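Side-chain contacts in hemolysin BL lytic component L1 (Bacillus cereus, PDB 7NMQ), which serves as a lytic component of haemolysin BL, an alpha-helical pore-forming toxin, and probably helps to breach the membranes of host cells: residues I21-L26 / K189-V194; I42-E47 / T163-G168; E89-Y94 / D338-A343; G223-P228 / E268-A273. One frame throughout, in Å; residues are numbered along the deposited sequence. Where two conformers were deposited one is given.

Interaction 1: residues I21-L26 / K189-V194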
# COMPACT_ATOMS: atom_id res chain seq x y z
N ILE A 21 -1.28 0.47 0.47
CA ILE A 21 -2.33 -0.17 1.29
C ILE A 21 -3.38 -0.76 0.35
O ILE A 21 -3.81 -1.88 0.59
CB ILE A 21 -2.96 0.83 2.30
CG1 ILE A 21 -1.95 1.15 3.39
CG2 ILE A 21 -4.23 0.32 2.90
CD1 ILE A 21 -2.37 2.32 4.24
N LEU A 22 -3.83 -0.02 -0.63
CA LEU A 22 -4.83 -0.54 -1.60
C LEU A 22 -4.32 -1.82 -2.26
O LEU A 22 -5.08 -2.84 -2.31
CB LEU A 22 -5.16 0.52 -2.65
CG LEU A 22 -6.11 0.03 -3.75
CD1 LEU A 22 -7.48 -0.27 -3.17
CD2 LEU A 22 -6.20 1.07 -4.85
N VAL A 23 -3.08 -1.80 -2.73
CA VAL A 23 -2.52 -2.96 -3.46
C VAL A 23 -2.41 -4.15 -2.50
O VAL A 23 -2.80 -5.27 -2.87
CB VAL A 23 -1.18 -2.61 -4.10
CG1 VAL A 23 -0.45 -3.85 -4.56
CG2 VAL A 23 -1.39 -1.55 -5.19
N MET A 24 -1.93 -3.95 -1.28
CA MET A 24 -1.83 -5.04 -0.29
C MET A 24 -3.22 -5.57 0.03
O MET A 24 -3.37 -6.81 0.14
CB MET A 24 -1.21 -4.60 1.02
CG MET A 24 0.22 -4.32 0.90
SD MET A 24 1.25 -5.74 0.55
CE MET A 24 0.96 -6.80 1.96
N ASP A 25 -4.20 -4.68 0.19
CA ASP A 25 -5.57 -5.16 0.51
C ASP A 25 -6.06 -6.09 -0.61
O ASP A 25 -6.63 -7.13 -0.31
CB ASP A 25 -6.54 -4.01 0.68
CG ASP A 25 -6.52 -3.32 2.04
OD1 ASP A 25 -5.89 -3.84 2.99
OD2 ASP A 25 -7.16 -2.25 2.14
N LEU A 26 -5.88 -5.69 -1.87
CA LEU A 26 -6.33 -6.50 -3.04
C LEU A 26 -5.66 -7.87 -2.99
O LEU A 26 -6.35 -8.89 -3.05
CB LEU A 26 -5.99 -5.81 -4.36
CG LEU A 26 -6.92 -4.69 -4.81
CD1 LEU A 26 -7.19 -4.80 -6.30
CD2 LEU A 26 -8.22 -4.71 -4.04
N LYS A 189 1.28 -4.02 -14.41
CA LYS A 189 1.72 -2.75 -15.05
C LYS A 189 0.51 -1.85 -15.30
O LYS A 189 0.59 -0.64 -15.07
CB LYS A 189 2.49 -2.99 -16.35
CG LYS A 189 3.16 -1.77 -16.92
CD LYS A 189 4.00 -0.97 -15.92
CE LYS A 189 4.95 0.01 -16.57
NZ LYS A 189 4.26 1.19 -17.13
N HIS A 190 -0.60 -2.37 -15.80
CA HIS A 190 -1.81 -1.55 -16.01
C HIS A 190 -2.25 -0.92 -14.69
O HIS A 190 -2.58 0.28 -14.67
CB HIS A 190 -2.97 -2.33 -16.62
CG HIS A 190 -2.79 -2.67 -18.06
ND1 HIS A 190 -2.64 -1.70 -19.05
CD2 HIS A 190 -2.80 -3.88 -18.70
CE1 HIS A 190 -2.54 -2.32 -20.23
NE2 HIS A 190 -2.62 -3.68 -20.02
N PHE A 191 -2.30 -1.69 -13.61
CA PHE A 191 -2.77 -1.17 -12.31
C PHE A 191 -1.78 -0.14 -11.80
O PHE A 191 -2.16 0.92 -11.25
CB PHE A 191 -2.92 -2.32 -11.31
CG PHE A 191 -3.80 -1.96 -10.16
CD1 PHE A 191 -5.17 -2.12 -10.30
CD2 PHE A 191 -3.32 -1.48 -8.96
CE1 PHE A 191 -6.04 -1.83 -9.26
CE2 PHE A 191 -4.20 -1.19 -7.93
CZ PHE A 191 -5.54 -1.36 -8.08
N ASP A 192 -0.50 -0.43 -11.98
CA ASP A 192 0.55 0.53 -11.55
C ASP A 192 0.39 1.86 -12.30
O ASP A 192 0.62 2.92 -11.72
CB ASP A 192 1.97 0.01 -11.79
CG ASP A 192 2.40 -1.14 -10.91
OD1 ASP A 192 1.78 -1.32 -9.86
OD2 ASP A 192 3.43 -1.81 -11.26
N ASP A 193 -0.03 1.80 -13.56
CA ASP A 193 -0.22 2.99 -14.41
C ASP A 193 -1.42 3.78 -13.89
O ASP A 193 -1.36 5.03 -13.88
CB ASP A 193 -0.32 2.65 -15.90
CG ASP A 193 1.00 2.15 -16.48
OD1 ASP A 193 2.06 2.32 -15.84
OD2 ASP A 193 0.98 1.62 -17.64
N VAL A 194 -2.47 3.11 -13.45
CA VAL A 194 -3.62 3.81 -12.85
C VAL A 194 -3.13 4.51 -11.59
O VAL A 194 -3.50 5.68 -11.37
CB VAL A 194 -4.78 2.83 -12.52
CG1 VAL A 194 -5.89 3.52 -11.75
CG2 VAL A 194 -5.29 2.23 -13.82
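Phe191 reaches across from helix 173-200 and sets the far end of its ring against Leu22 and Val23 of helix 10-33. The short helical segments run roughly antiparallel, at 147° between their directions, and their axes come no closer than 12.3 Å, a gap that the long, flat phenylalanine side chain spans. With CG anti to the backbone N (chi1 -161°), Phe191 extends out from its own helix to bridge it.

All the cross-helix contact is apolar. Leu22 CD2 comes to the ring edge, close to its plane, 4.1 Å from Phe191 CZ. Val23 CG2 approaches obliquely and lies 3.9 Å from Phe191 CE2, the two side chains passing in opposite directions. Leu26 adds a looser touch at CZ, but it was modelled in two conformers, so its exact place is doubtful. Branched aliphatic residues fit here because their methyl groups fill in round a buried ring without needing polar partners.

Away from the contact, exposed Lys189 NZ forms a salt bridge of 2.8 Å with Asp193 OD1, one turn on, through the syn lone pair of that oxygen.

Around the contact, Tyr259 of helix 247-272 meets the Phe191 ring, Thr296 of helix 275-325 touches Val23, and helix 45-103 packs against Ile21 and Met24 of helix 10-33, within the central helical bundle.

Interaction 2: residues I42-E47 / T163-G168; sequences IDLGSE and TAILAG
Ile165 is the first residue of the helical segment 163-168 to meet segment 42-47, where a loop leads into helix 45-103, and it does so with both arms. Its CG1 lies beside the backbone N (chi1 -66°), which puts CG2 anti to that N and against Leu44 O, 3.9 Å away; CG2 also touches the leucine side chain. The other arm ends in CD1, which sits 4.2 Å from Glu47 CG, the two side chains crossing at nearly a right angle. Glutamate suits this exposed position because its methylene can cover the isoleucine while its carboxylate lies further out along a chain bent at chi2.

Leu166 follows on the more buried side. Its CD2 is 3.8 Å from Leu44 CD2, methyl to methyl, so Leu44 is shared between two consecutive residues of the helix. The turn that presents Leu44 is secured by Asp43, whose OD1 takes a capping bond of 2.9 Å from Gly45 N, met from above the carboxylate plane. Gly45 has a positive phi of 69°, a backbone shape that glycine adopts readily.

The contact thus joins helix 45-103 to the short helix 161-169, with Leu51 and Leu52 of the former, Ile173 of helix 173-200 and Val280 of helix 275-325 packed around it.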
# COMPACT_ATOMS: atom_id res chain seq x y z
N ILE A 42 -5.78 -37.41 -9.45
CA ILE A 42 -4.75 -37.33 -10.50
C ILE A 42 -3.54 -38.03 -9.91
O ILE A 42 -3.17 -37.70 -8.76
CB ILE A 42 -4.50 -35.89 -10.91
CG1 ILE A 42 -5.77 -35.37 -11.58
CG2 ILE A 42 -3.26 -35.75 -11.80
CD1 ILE A 42 -5.76 -33.93 -11.87
N ASP A 43 -3.04 -39.04 -10.62
CA ASP A 43 -1.87 -39.80 -10.13
C ASP A 43 -0.62 -38.94 -10.35
O ASP A 43 -0.22 -38.74 -11.48
CB ASP A 43 -1.70 -41.17 -10.78
CG ASP A 43 -0.54 -41.98 -10.20
OD1 ASP A 43 0.05 -41.56 -9.16
OD2 ASP A 43 -0.28 -43.06 -10.76
N LEU A 44 -0.04 -38.48 -9.26
CA LEU A 44 1.16 -37.61 -9.30
C LEU A 44 2.38 -38.40 -8.86
O LEU A 44 3.49 -37.78 -8.86
CB LEU A 44 0.95 -36.43 -8.35
CG LEU A 44 -0.29 -35.59 -8.58
CD1 LEU A 44 -0.43 -34.57 -7.47
CD2 LEU A 44 -0.22 -34.92 -9.94
N GLY A 45 2.20 -39.67 -8.50
CA GLY A 45 3.26 -40.44 -7.86
C GLY A 45 3.54 -39.93 -6.46
O GLY A 45 2.93 -38.93 -6.01
N SER A 46 4.43 -40.58 -5.74
CA SER A 46 4.71 -40.21 -4.35
C SER A 46 5.36 -38.83 -4.34
O SER A 46 5.10 -38.06 -3.41
CB SER A 46 5.56 -41.24 -3.69
OG SER A 46 4.77 -42.38 -3.38
N GLU A 47 6.20 -38.55 -5.34
CA GLU A 47 6.95 -37.26 -5.39
C GLU A 47 5.92 -36.13 -5.49
O GLU A 47 5.92 -35.20 -4.66
CB GLU A 47 7.90 -37.18 -6.58
CG GLU A 47 8.58 -35.82 -6.71
CD GLU A 47 9.47 -35.40 -5.57
OE1 GLU A 47 9.94 -36.30 -4.81
OE2 GLU A 47 9.76 -34.17 -5.46
N THR A 163 4.67 -28.44 -11.14
CA THR A 163 4.35 -28.09 -12.52
C THR A 163 5.09 -29.04 -13.46
O THR A 163 4.52 -29.42 -14.50
CB THR A 163 4.66 -26.63 -12.86
OG1 THR A 163 3.97 -25.81 -11.92
CG2 THR A 163 4.24 -26.31 -14.27
N ALA A 164 6.33 -29.42 -13.18
CA ALA A 164 7.06 -30.31 -14.11
C ALA A 164 6.39 -31.69 -14.14
O ALA A 164 6.40 -32.34 -15.18
CB ALA A 164 8.49 -30.42 -13.67
N ILE A 165 5.82 -32.13 -13.03
CA ILE A 165 5.10 -33.43 -13.03
C ILE A 165 3.87 -33.28 -13.93
O ILE A 165 3.63 -34.12 -14.81
CB ILE A 165 4.73 -33.87 -11.62
CG1 ILE A 165 5.99 -34.17 -10.83
CG2 ILE A 165 3.78 -35.05 -11.62
CD1 ILE A 165 5.75 -34.38 -9.39
N LEU A 166 3.12 -32.22 -13.78
CA LEU A 166 1.94 -32.03 -14.62
C LEU A 166 2.35 -31.85 -16.09
O LEU A 166 1.66 -32.41 -16.98
CB LEU A 166 1.14 -30.85 -14.09
CG LEU A 166 0.58 -31.00 -12.69
CD1 LEU A 166 -0.10 -29.71 -12.25
CD2 LEU A 166 -0.39 -32.17 -12.60
N ALA A 167 3.42 -31.12 -16.39
CA ALA A 167 3.91 -30.92 -17.76
C ALA A 167 4.40 -32.25 -18.35
O ALA A 167 4.36 -32.43 -19.55
CB ALA A 167 5.02 -29.89 -17.76
N GLY A 168 4.83 -33.18 -17.49
CA GLY A 168 5.20 -34.51 -17.96
C GLY A 168 3.97 -35.25 -18.46
O GLY A 168 4.07 -36.06 -19.39

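Interaction 3: residues E89-Y94 / D338-A343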
# COMPACT_ATOMS: atom_id res chain seq x y z
N GLU A 89 -4.16 18.27 14.88
CA GLU A 89 -5.09 18.70 15.96
C GLU A 89 -4.26 19.40 17.05
O GLU A 89 -4.73 20.42 17.59
CB GLU A 89 -5.91 17.54 16.53
CG GLU A 89 -6.57 16.72 15.44
CD GLU A 89 -8.08 16.81 15.21
OE1 GLU A 89 -8.83 16.11 15.91
OE2 GLU A 89 -8.50 17.50 14.28
N GLN A 90 -3.06 18.91 17.37
CA GLN A 90 -2.24 19.57 18.41
C GLN A 90 -1.83 20.96 17.90
O GLN A 90 -1.93 21.92 18.66
CB GLN A 90 -1.02 18.73 18.75
CG GLN A 90 -0.27 19.29 19.94
CD GLN A 90 0.90 18.47 20.39
OE1 GLN A 90 1.21 17.45 19.84
NE2 GLN A 90 1.53 18.88 21.46
N PHE A 91 -1.31 21.06 16.70
CA PHE A 91 -0.83 22.34 16.12
C PHE A 91 -1.98 23.35 16.11
O PHE A 91 -1.83 24.50 16.57
CB PHE A 91 -0.26 22.13 14.72
CG PHE A 91 0.42 23.36 14.21
CD1 PHE A 91 -0.29 24.37 13.63
CD2 PHE A 91 1.75 23.59 14.54
CE1 PHE A 91 0.35 25.54 13.24
CE2 PHE A 91 2.39 24.74 14.14
CZ PHE A 91 1.69 25.72 13.50
N GLN A 92 -3.17 22.91 15.66
CA GLN A 92 -4.32 23.84 15.55
C GLN A 92 -4.68 24.33 16.94
O GLN A 92 -5.08 25.49 17.09
CB GLN A 92 -5.54 23.20 14.91
CG GLN A 92 -5.32 22.73 13.48
CD GLN A 92 -5.00 23.84 12.52
OE1 GLN A 92 -5.45 24.98 12.70
NE2 GLN A 92 -4.25 23.50 11.47
N ASN A 93 -4.63 23.44 17.92
CA ASN A 93 -5.02 23.78 19.29
C ASN A 93 -3.95 24.65 19.99
O ASN A 93 -4.32 25.38 20.92
CB ASN A 93 -5.31 22.53 20.09
CG ASN A 93 -5.98 22.91 21.38
OD1 ASN A 93 -6.92 23.71 21.39
ND2 ASN A 93 -5.46 22.39 22.45
N TYR A 94 -2.69 24.55 19.60
CA TYR A 94 -1.59 25.36 20.20
C TYR A 94 -1.56 26.72 19.50
O TYR A 94 -0.99 27.65 20.08
CB TYR A 94 -0.23 24.66 20.10
CG TYR A 94 0.14 23.72 21.21
CD1 TYR A 94 -0.64 22.63 21.54
CD2 TYR A 94 1.25 23.93 22.00
CE1 TYR A 94 -0.33 21.75 22.56
CE2 TYR A 94 1.58 23.06 23.03
CZ TYR A 94 0.81 21.97 23.32
OH TYR A 94 1.16 21.14 24.36
N ASP A 338 4.20 34.70 10.88
CA ASP A 338 4.12 34.36 9.44
C ASP A 338 4.33 32.85 9.26
O ASP A 338 3.60 32.21 8.49
CB ASP A 338 5.15 35.11 8.59
CG ASP A 338 4.94 36.61 8.48
OD1 ASP A 338 3.78 37.05 8.55
OD2 ASP A 338 5.98 37.32 8.29
N ASP A 339 5.31 32.29 9.96
CA ASP A 339 5.65 30.86 9.86
C ASP A 339 4.57 30.04 10.54
O ASP A 339 4.21 28.96 10.02
CB ASP A 339 7.04 30.65 10.45
CG ASP A 339 8.11 31.48 9.73
OD1 ASP A 339 8.06 31.55 8.47
OD2 ASP A 339 8.95 32.10 10.43
N LEU A 340 4.02 30.53 11.65
CA LEU A 340 2.92 29.81 12.32
C LEU A 340 1.71 29.74 11.40
O LEU A 340 1.06 28.69 11.37
CB LEU A 340 2.57 30.43 13.66
CG LEU A 340 3.71 30.46 14.68
CD1 LEU A 340 3.31 31.31 15.88
CD2 LEU A 340 4.11 29.08 15.14
N LYS A 341 1.38 30.87 10.77
CA LYS A 341 0.14 30.95 9.96
C LYS A 341 0.29 30.05 8.73
O LYS A 341 -0.69 29.32 8.36
CB LYS A 341 -0.13 32.38 9.53
CG LYS A 341 -1.37 32.54 8.65
CD LYS A 341 -1.83 33.94 8.53
CE LYS A 341 -2.91 34.12 7.49
NZ LYS A 341 -2.85 35.46 6.85
N ALA A 342 1.45 30.06 8.10
CA ALA A 342 1.71 29.22 6.92
C ALA A 342 1.55 27.75 7.32
O ALA A 342 0.93 26.97 6.55
CB ALA A 342 3.06 29.48 6.29
N ALA A 343 2.10 27.37 8.46
CA ALA A 343 2.01 25.97 8.93
C ALA A 343 0.57 25.61 9.28
O ALA A 343 0.15 24.47 9.01
CB ALA A 343 2.94 25.80 10.09
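Leu340 O, a backbone oxygen of helix 330-357, lies in the plane of the Phe91 ring at its edge, 3.7 Å from both Phe91 CE1 and Phe91 CZ. This is no classical hydrogen bond, yet the ring hydrogens carry a slight positive charge and the carbonyl a negative one, so the meeting is probably mildly attractive. Beside it the contact turns apolar. Phe91 CZ comes to 3.6 Å from Ala343 CB, which approaches the ring obliquely, while Leu340 CD2 adds a looser touch at 4.5 Å from the same ring carbon. Alanine fits well: its single methyl lets the tip of the phenylalanine come right up to the helix backbone, where Phe91 CE1 is 4.0 Å from Ala343 C.

Such ring-against-backbone packing joins helix 45-103 to helix 330-357 in the elongated helical bundle of this ClyA-like toxin family. Phe91 spans the gap because its CG stands anti to the backbone N (chi1 -171°), directing the ring outward from its helix. The ring also meets Trp347, one turn beyond Ala343, with the two planes about 30° apart, and touches Leu117 of helix 107-154. Flanking the aromatic contact, Gln92 uses both ends of its amide: OE1 accepts from Lys344 NZ, and NE2 donates to Asp88 OD1. On the Ala343 side, Leu5 from the N-terminal loop lies against the methyl.

Interaction 4: residues G223-P228 / E268-A273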
# COMPACT_ATOMS: atom_id res chain seq x y z
N GLY A 223 -12.48 -22.09 -11.55
CA GLY A 223 -11.52 -23.21 -11.59
C GLY A 223 -10.44 -23.14 -10.51
O GLY A 223 -9.30 -23.54 -10.77
N GLY A 224 -10.78 -22.71 -9.29
CA GLY A 224 -9.83 -22.63 -8.16
C GLY A 224 -8.88 -21.47 -8.26
O GLY A 224 -8.03 -21.30 -7.34
N THR A 225 -9.09 -20.53 -9.19
CA THR A 225 -8.25 -19.31 -9.30
C THR A 225 -9.08 -18.10 -8.90
O THR A 225 -10.13 -17.85 -9.47
CB THR A 225 -7.70 -19.14 -10.71
OG1 THR A 225 -6.88 -20.23 -11.09
CG2 THR A 225 -6.86 -17.89 -10.83
N ALA A 226 -8.61 -17.33 -7.92
CA ALA A 226 -9.23 -16.06 -7.50
C ALA A 226 -8.55 -14.91 -8.24
O ALA A 226 -7.30 -14.81 -8.26
CB ALA A 226 -9.14 -15.91 -6.01
N THR A 227 -9.37 -14.01 -8.77
CA THR A 227 -8.89 -12.89 -9.62
C THR A 227 -9.74 -11.67 -9.28
O THR A 227 -10.96 -11.77 -9.30
CB THR A 227 -9.08 -13.30 -11.10
OG1 THR A 227 -8.30 -14.47 -11.36
CG2 THR A 227 -8.66 -12.26 -12.11
N PRO A 228 -9.13 -10.51 -8.94
CA PRO A 228 -9.91 -9.30 -8.74
C PRO A 228 -10.33 -8.64 -10.05
O PRO A 228 -9.68 -8.78 -11.06
CB PRO A 228 -9.01 -8.32 -8.01
CG PRO A 228 -7.67 -8.92 -8.07
CD PRO A 228 -7.71 -10.30 -8.66
N GLU A 268 -11.54 -17.01 -18.22
CA GLU A 268 -11.86 -17.78 -19.44
C GLU A 268 -10.91 -18.97 -19.57
O GLU A 268 -11.34 -20.08 -19.88
CB GLU A 268 -11.76 -16.91 -20.69
CG GLU A 268 -12.87 -15.90 -20.87
CD GLU A 268 -12.84 -15.20 -22.23
OE1 GLU A 268 -11.76 -15.23 -22.92
OE2 GLU A 268 -13.89 -14.63 -22.61
N LEU A 269 -9.62 -18.77 -19.33
CA LEU A 269 -8.64 -19.87 -19.40
C LEU A 269 -9.04 -20.96 -18.39
O LEU A 269 -8.89 -22.19 -18.68
CB LEU A 269 -7.23 -19.37 -19.10
CG LEU A 269 -6.64 -18.52 -20.22
CD1 LEU A 269 -5.34 -17.91 -19.76
CD2 LEU A 269 -6.41 -19.37 -21.48
N SER A 270 -9.41 -20.55 -17.19
CA SER A 270 -9.78 -21.50 -16.10
C SER A 270 -11.06 -22.26 -16.48
O SER A 270 -11.13 -23.49 -16.26
CB SER A 270 -9.96 -20.74 -14.81
OG SER A 270 -8.71 -20.36 -14.28
N MET A 271 -12.07 -21.57 -17.02
CA MET A 271 -13.37 -22.22 -17.38
C MET A 271 -13.14 -23.37 -18.36
O MET A 271 -13.83 -24.40 -18.25
CB MET A 271 -14.29 -21.20 -18.06
CG MET A 271 -14.97 -20.37 -17.09
SD MET A 271 -15.81 -19.01 -17.91
CE MET A 271 -16.22 -17.99 -16.49
N LYS A 272 -12.25 -23.16 -19.31
CA LYS A 272 -12.06 -24.15 -20.40
C LYS A 272 -11.08 -25.25 -20.01
O LYS A 272 -11.06 -26.28 -20.71
CB LYS A 272 -11.69 -23.43 -21.70
CG LYS A 272 -10.23 -23.11 -21.93
CD LYS A 272 -10.04 -22.38 -23.23
CE LYS A 272 -8.66 -21.79 -23.38
NZ LYS A 272 -8.67 -20.65 -24.33
N ALA A 273 -10.36 -25.12 -18.91
CA ALA A 273 -9.28 -26.07 -18.54
C ALA A 273 -9.84 -27.27 -17.77
O ALA A 273 -10.78 -27.12 -16.98
CB ALA A 273 -8.26 -25.31 -17.73
O HOH W 1 -7.90 -22.41 -12.41
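The two-residue turn of a beta-hairpin, strands 217-222 and 225-230, meets helix 247-272 near its C-terminal end, where Gly223 and Thr225 face Ser270. Gly223 and Gly224 have positive phi values of 47° and 76°, the left-handed conformation of a type I' turn, which glycine adopts easily. The turn falls between two predicted transmembrane segments, and the strands reach into them, which is consistent with the beta-tongue of ClyA-like toxins.

Lack of a side chain serves Gly223 a second time: its CA comes within 5.1 Å of Ser270 CA, and Ser270 CB lies 4.3 Å from Gly223 N. Serine, small itself, allows this closeness and offers a hydroxyl to the hairpin.

Thr225 faces the helix with OG1 beside its backbone N (chi1 -61°), and its side chain also packs on Ile266. Further along, Ala226 N and Ala226 O bond to Gln34 and Asn285. Ser270 OG also has a weak bond to Ile266 O, one turn back. The two hydroxyls do not bond directly, since Ser270 OG and Thr225 OG1 are 3.7 Å apart. One water takes up both instead, although its contact with Gly223 O is modelled too short to be trusted and its exact position is therefore uncertain: it lies 2.7 Å from Thr225 OG1 and 2.9 Å from Ser270 OG.

Interactions 1 and 3 are buried and alike in chemistry: a phenylalanine from one long helix fills the gap to another, meeting aliphatic groups in the first and a backbone carbonyl as well in the second. Interaction 2 is partly open, so its aliphatic contact shades into a charged residue's methylene and relies on a capped turn. Interaction 4, buried but polar, pairs close glycine-serine packing with a water between two hydroxyls. Helix 45-103 takes part in both interactions 2 and 3, whose centres lie about 66 Å apart on opposite sides of the chain's centre. Interaction 1 is nearest that centre, while interactions 2 and 4 lie on the same side, their centres about 21 Å apart.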